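Local coordinates for protein nitrite oxidoreductase subunit A (Kuenenia stuttgartiensis, PDB 7B04) that forms the molybdopterin-binding subunit of a NarG-like molybdenum enzyme, carrying a molybdenum atom, two MD1 cofactors and an iron-sulfur cluster, at residues B[269-274]-B[611-616]. Residues are numbered along the deposited sequence; the frame is centred on the assembly and turned at random.
With MD1 (phosphoric acid 4-(2-amino-4-oxo-3,4,5,6,-tetrahydro-pteridin-6-yl)-2-hydroxy-3,4-dimercapto-but-3-en-yl ester guanylate ester), chain C.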
loop_
_atom_site.group_PDB
_atom_site.type_symbol
_atom_site.label_atom_id
_atom_site.label_comp_id
_atom_site.label_asym_id
_atom_site.label_seq_id
_atom_site.Cartn_x
_atom_site.Cartn_y
_atom_site.Cartn_z
ATOM N N ASN B 269 -4.966 0.906 -23.384
ATOM C CA ASN B 269 -4.729 0.884 -21.946
ATOM C C ASN B 269 -3.255 0.939 -21.581
ATOM O O ASN B 269 -2.848 1.796 -20.788
ATOM C CB ASN B 269 -5.368 -0.374 -21.332
ATOM C CG ASN B 269 -6.878 -0.333 -21.370
ATOM O OD1 ASN B 269 -7.493 0.649 -20.969
ATOM N ND2 ASN B 269 -7.487 -1.410 -21.855
ATOM N N TYR B 270 -2.443 0.050 -22.154
ATOM C CA TYR B 270 -1.054 -0.096 -21.729
ATOM C C TYR B 270 -0.268 1.179 -21.999
ATOM O O TYR B 270 0.406 1.711 -21.109
ATOM C CB TYR B 270 -0.435 -1.292 -22.455
ATOM C CG TYR B 270 0.901 -1.777 -21.930
ATOM C CD1 TYR B 270 1.156 -1.849 -20.570
ATOM C CD2 TYR B 270 1.887 -2.215 -22.804
ATOM C CE1 TYR B 270 2.366 -2.322 -20.096
ATOM C CE2 TYR B 270 3.098 -2.687 -22.339
ATOM C CZ TYR B 270 3.336 -2.732 -20.983
ATOM O OH TYR B 270 4.544 -3.198 -20.515
ATOM N N THR B 271 -0.314 1.660 -23.236
ATOM C CA THR B 271 0.429 2.858 -23.601
ATOM C C THR B 271 -0.120 4.102 -22.912
ATOM O O THR B 271 0.654 4.957 -22.465
ATOM C CB THR B 271 0.410 3.008 -25.112
ATOM O OG1 THR B 271 -0.944 3.160 -25.562
ATOM C CG2 THR B 271 1.018 1.774 -25.731
ATOM N N TRP B 272 -1.449 4.239 -22.851
ATOM C CA TRP B 272 -2.060 5.410 -22.222
ATOM C C TRP B 272 -1.514 5.650 -20.821
ATOM O O TRP B 272 -1.304 6.798 -20.413
ATOM C CB TRP B 272 -3.579 5.247 -22.181
ATOM C CG TRP B 272 -4.252 6.146 -21.193
ATOM C CD1 TRP B 272 -5.033 5.769 -20.142
ATOM C CD2 TRP B 272 -4.198 7.577 -21.161
ATOM N NE1 TRP B 272 -5.475 6.876 -19.459
ATOM C CE2 TRP B 272 -4.976 7.999 -20.065
ATOM C CE3 TRP B 272 -3.572 8.541 -21.955
ATOM C CZ2 TRP B 272 -5.142 9.343 -19.743
ATOM C CZ3 TRP B 272 -3.738 9.871 -21.634
ATOM C CH2 TRP B 272 -4.517 10.261 -20.538
ATOM N N HIS B 273 -1.289 4.581 -20.064
ATOM C CA HIS B 273 -0.769 4.712 -18.711
ATOM C C HIS B 273 0.739 4.940 -18.670
ATOM O O HIS B 273 1.292 5.110 -17.580
ATOM C CB HIS B 273 -1.142 3.467 -17.901
ATOM C CG HIS B 273 -2.609 3.344 -17.622
ATOM N ND1 HIS B 273 -3.190 2.166 -17.204
ATOM C CD2 HIS B 273 -3.611 4.251 -17.698
ATOM C CE1 HIS B 273 -4.488 2.351 -17.044
ATOM N NE2 HIS B 273 -4.768 3.609 -17.331
ATOM N N GLY B 274 1.415 4.980 -19.817
ATOM C CA GLY B 274 2.859 5.096 -19.805
ATOM C C GLY B 274 3.574 3.844 -19.363
ATOM O O GLY B 274 4.726 3.917 -18.929
ATOM N N ASP B 611 -8.634 0.532 -33.491
ATOM C CA ASP B 611 -7.971 0.873 -32.241
ATOM C C ASP B 611 -7.442 2.303 -32.284
ATOM O O ASP B 611 -7.070 2.825 -33.338
ATOM C CB ASP B 611 -6.830 -0.104 -31.964
ATOM C CG ASP B 611 -7.320 -1.520 -31.738
ATOM O OD1 ASP B 611 -8.474 -1.690 -31.294
ATOM O OD2 ASP B 611 -6.550 -2.465 -32.006
ATOM N N GLU B 612 -7.424 2.941 -31.115
ATOM C CA GLU B 612 -6.931 4.302 -30.975
ATOM C C GLU B 612 -6.194 4.428 -29.650
ATOM O O GLU B 612 -6.471 3.698 -28.695
ATOM C CB GLU B 612 -8.079 5.327 -31.050
ATOM C CG GLU B 612 -7.665 6.778 -30.807
ATOM C CD GLU B 612 -8.823 7.748 -30.908
ATOM O OE1 GLU B 612 -9.918 7.327 -31.333
ATOM O OE2 GLU B 612 -8.641 8.932 -30.553
ATOM N N GLU B 613 -5.250 5.364 -29.605
ATOM C CA GLU B 613 -4.514 5.683 -28.391
ATOM C C GLU B 613 -5.195 6.821 -27.641
ATOM O O GLU B 613 -5.615 7.815 -28.241
ATOM C CB GLU B 613 -3.070 6.064 -28.713
ATOM C CG GLU B 613 -2.066 5.498 -27.736
ATOM C CD GLU B 613 -2.224 6.046 -26.341
ATOM O OE1 GLU B 613 -2.683 7.193 -26.211
ATOM O OE2 GLU B 613 -1.902 5.329 -25.374
ATOM N N VAL B 614 -5.296 6.667 -26.320
ATOM C CA VAL B 614 -6.004 7.649 -25.503
ATOM C C VAL B 614 -5.262 8.985 -25.452
ATOM O O VAL B 614 -5.892 10.042 -25.329
ATOM C CB VAL B 614 -6.228 7.076 -24.089
ATOM C CG1 VAL B 614 -6.900 8.098 -23.183
ATOM C CG2 VAL B 614 -7.046 5.797 -24.156
ATOM N N ALA B 615 -3.927 8.972 -25.566
ATOM C CA ALA B 615 -3.148 10.188 -25.327
ATOM C C ALA B 615 -3.533 11.323 -26.267
ATOM O O ALA B 615 -3.344 12.495 -25.924
ATOM C CB ALA B 615 -1.653 9.906 -25.445
ATOM N N TYR B 616 -4.059 11.005 -27.452
ATOM C CA TYR B 616 -4.493 12.064 -28.357
ATOM C C TYR B 616 -5.594 12.900 -27.722
ATOM O O TYR B 616 -5.592 14.131 -27.838
ATOM C CB TYR B 616 -4.953 11.464 -29.685
ATOM C CG TYR B 616 -3.836 10.779 -30.432
ATOM C CD1 TYR B 616 -2.892 11.516 -31.133
ATOM C CD2 TYR B 616 -3.713 9.397 -30.422
ATOM C CE1 TYR B 616 -1.862 10.897 -31.811
ATOM C CE2 TYR B 616 -2.686 8.767 -31.097
ATOM C CZ TYR B 616 -1.764 9.522 -31.789
ATOM O OH TYR B 616 -0.738 8.902 -32.462
HETATM P PB MD1 C . -6.593 3.270 -13.750
HETATM O O3B MD1 C . -6.499 3.059 -12.121
HETATM O O1B MD1 C . -7.531 4.421 -14.019
HETATM O O2B MD1 C . -7.153 2.016 -14.377
HETATM O O3A MD1 C . -5.124 3.588 -14.437
HETATM C C10 MD1 C . -3.922 3.250 -13.807
HETATM C C11 MD1 C . -2.870 4.364 -14.082
HETATM O O11 MD1 C . -2.840 5.377 -12.836
HETATM C C12 MD1 C . -1.672 3.840 -14.349
HETATM S S12 MD1 C . -1.447 2.044 -14.193
HETATM C C13 MD1 C . -0.409 4.628 -14.807
HETATM S S13 MD1 C . 1.050 3.577 -15.071
HETATM C C14 MD1 C . -0.231 6.055 -15.029
HETATM N N15 MD1 C . 0.694 6.551 -13.820
HETATM C C16 MD1 C . 0.738 7.944 -13.600
HETATM C C15 MD1 C . 1.775 8.493 -12.686
HETATM O O14 MD1 C . 2.550 7.760 -12.170
HETATM N N17 MD1 C . 1.839 9.956 -12.424
HETATM C C17 MD1 C . 0.824 10.907 -13.092
HETATM N N16 MD1 C . 0.891 12.334 -12.839
HETATM N N18 MD1 C . -0.231 10.363 -14.023
HETATM C C20 MD1 C . -0.311 8.952 -14.295
HETATM N N8 MD1 C . -1.316 8.498 -15.162
HETATM C C7 MD1 C . -1.423 6.915 -15.354
HETATM P PA MD1 C . -7.773 2.559 -11.197
HETATM O O1A MD1 C . -7.278 1.841 -9.966
HETATM O O2A MD1 C . -8.544 3.780 -10.793
HETATM O "O5'" MD1 C . -8.841 1.602 -12.004
HETATM C "C5'" MD1 C . -9.807 0.963 -11.216
HETATM C "C4'" MD1 C . -11.159 1.757 -11.240
HETATM O "O4'" MD1 C . -12.326 0.786 -11.576
HETATM C "C1'" MD1 C . -13.036 0.510 -10.215
HETATM N N9 MD1 C . -13.245 -0.949 -10.005
HETATM C C4 MD1 C . -14.087 -1.592 -10.796
HETATM N N3 MD1 C . -14.919 -1.119 -11.932
HETATM C C2 MD1 C . -15.771 -2.065 -12.640
HETATM N N2 MD1 C . -16.578 -1.599 -13.745
HETATM N N1 MD1 C . -15.816 -3.453 -12.255
HETATM C C6 MD1 C . -15.013 -3.899 -11.162
HETATM O O6 MD1 C . -15.046 -5.039 -10.840
HETATM C C5 MD1 C . -14.117 -2.900 -10.417
HETATM N N7 MD1 C . -13.286 -3.038 -9.390
HETATM C C8 MD1 C . -12.738 -1.831 -9.124
HETATM C "C2'" MD1 C . -12.276 1.001 -9.319
HETATM O "O2'" MD1 C . -13.074 1.544 -8.225
HETATM C "C3'" MD1 C . -11.436 2.211 -10.077
HETATM O "O3'" MD1 C . -12.283 3.394 -10.173
#
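Val-614 sets its CG1 methyl over one face of the Trp-272 indole. Val-614 CG1 lies 3.5 Å from the centroid of the Trp-272 six-membered ring, 17° off the ring normal, a CH-pi contact, and is nearest the CD2 side of that ring. CG of Trp-272 is anti to the backbone N (chi1 161°), and CG1 of Val-614 is likewise anti to its own N (chi1 177°). The other valine methyl, Val-614 CG2, comes alongside the base of the tryptophan, 4.0 Å from Trp-272 CB. Farther round the benzene ring, Ala-615 adds a looser apolar touch, with its CB 4.2 Å from Trp-272 CE3.

The polar half of the contact is a single hydrogen bond from the Thr-271 hydroxyl, OG1, to OE2 of the Glu-613 carboxylate; its modelled length is too short to be read literally at this resolution. A bend in the Glu-613 chain at chi2 brings CD round toward the 269-274 loop, and OE2 meets Thr-271. Both residues are buried, and the hydroxyl gives the buried carboxylate a hydrogen-bond partner.

A type I turn runs from Thr-271 to Gly-274, closed by Gly-274 N to Thr-271 O at 2.8 Å. His-273, the residue after the tryptophan, belongs to the MD1 pocket: MD1 C10 lies over one face of the imidazole, and Asn-269 O over the opposite one. The packing thus ties a cofactor-facing turn of the molybdopterin oxidoreductase domain to the start of helix 615-618.

In the fold, the 269-274 loop follows strand 265-266, an outer strand, within this chain, of the seven-stranded mixed sheet, and precedes helix 280-283. Residues 611-616 lead into helix 615-618, and Glu-612 pairs by backbone hydrogen bonds with Asn-266 of that strand.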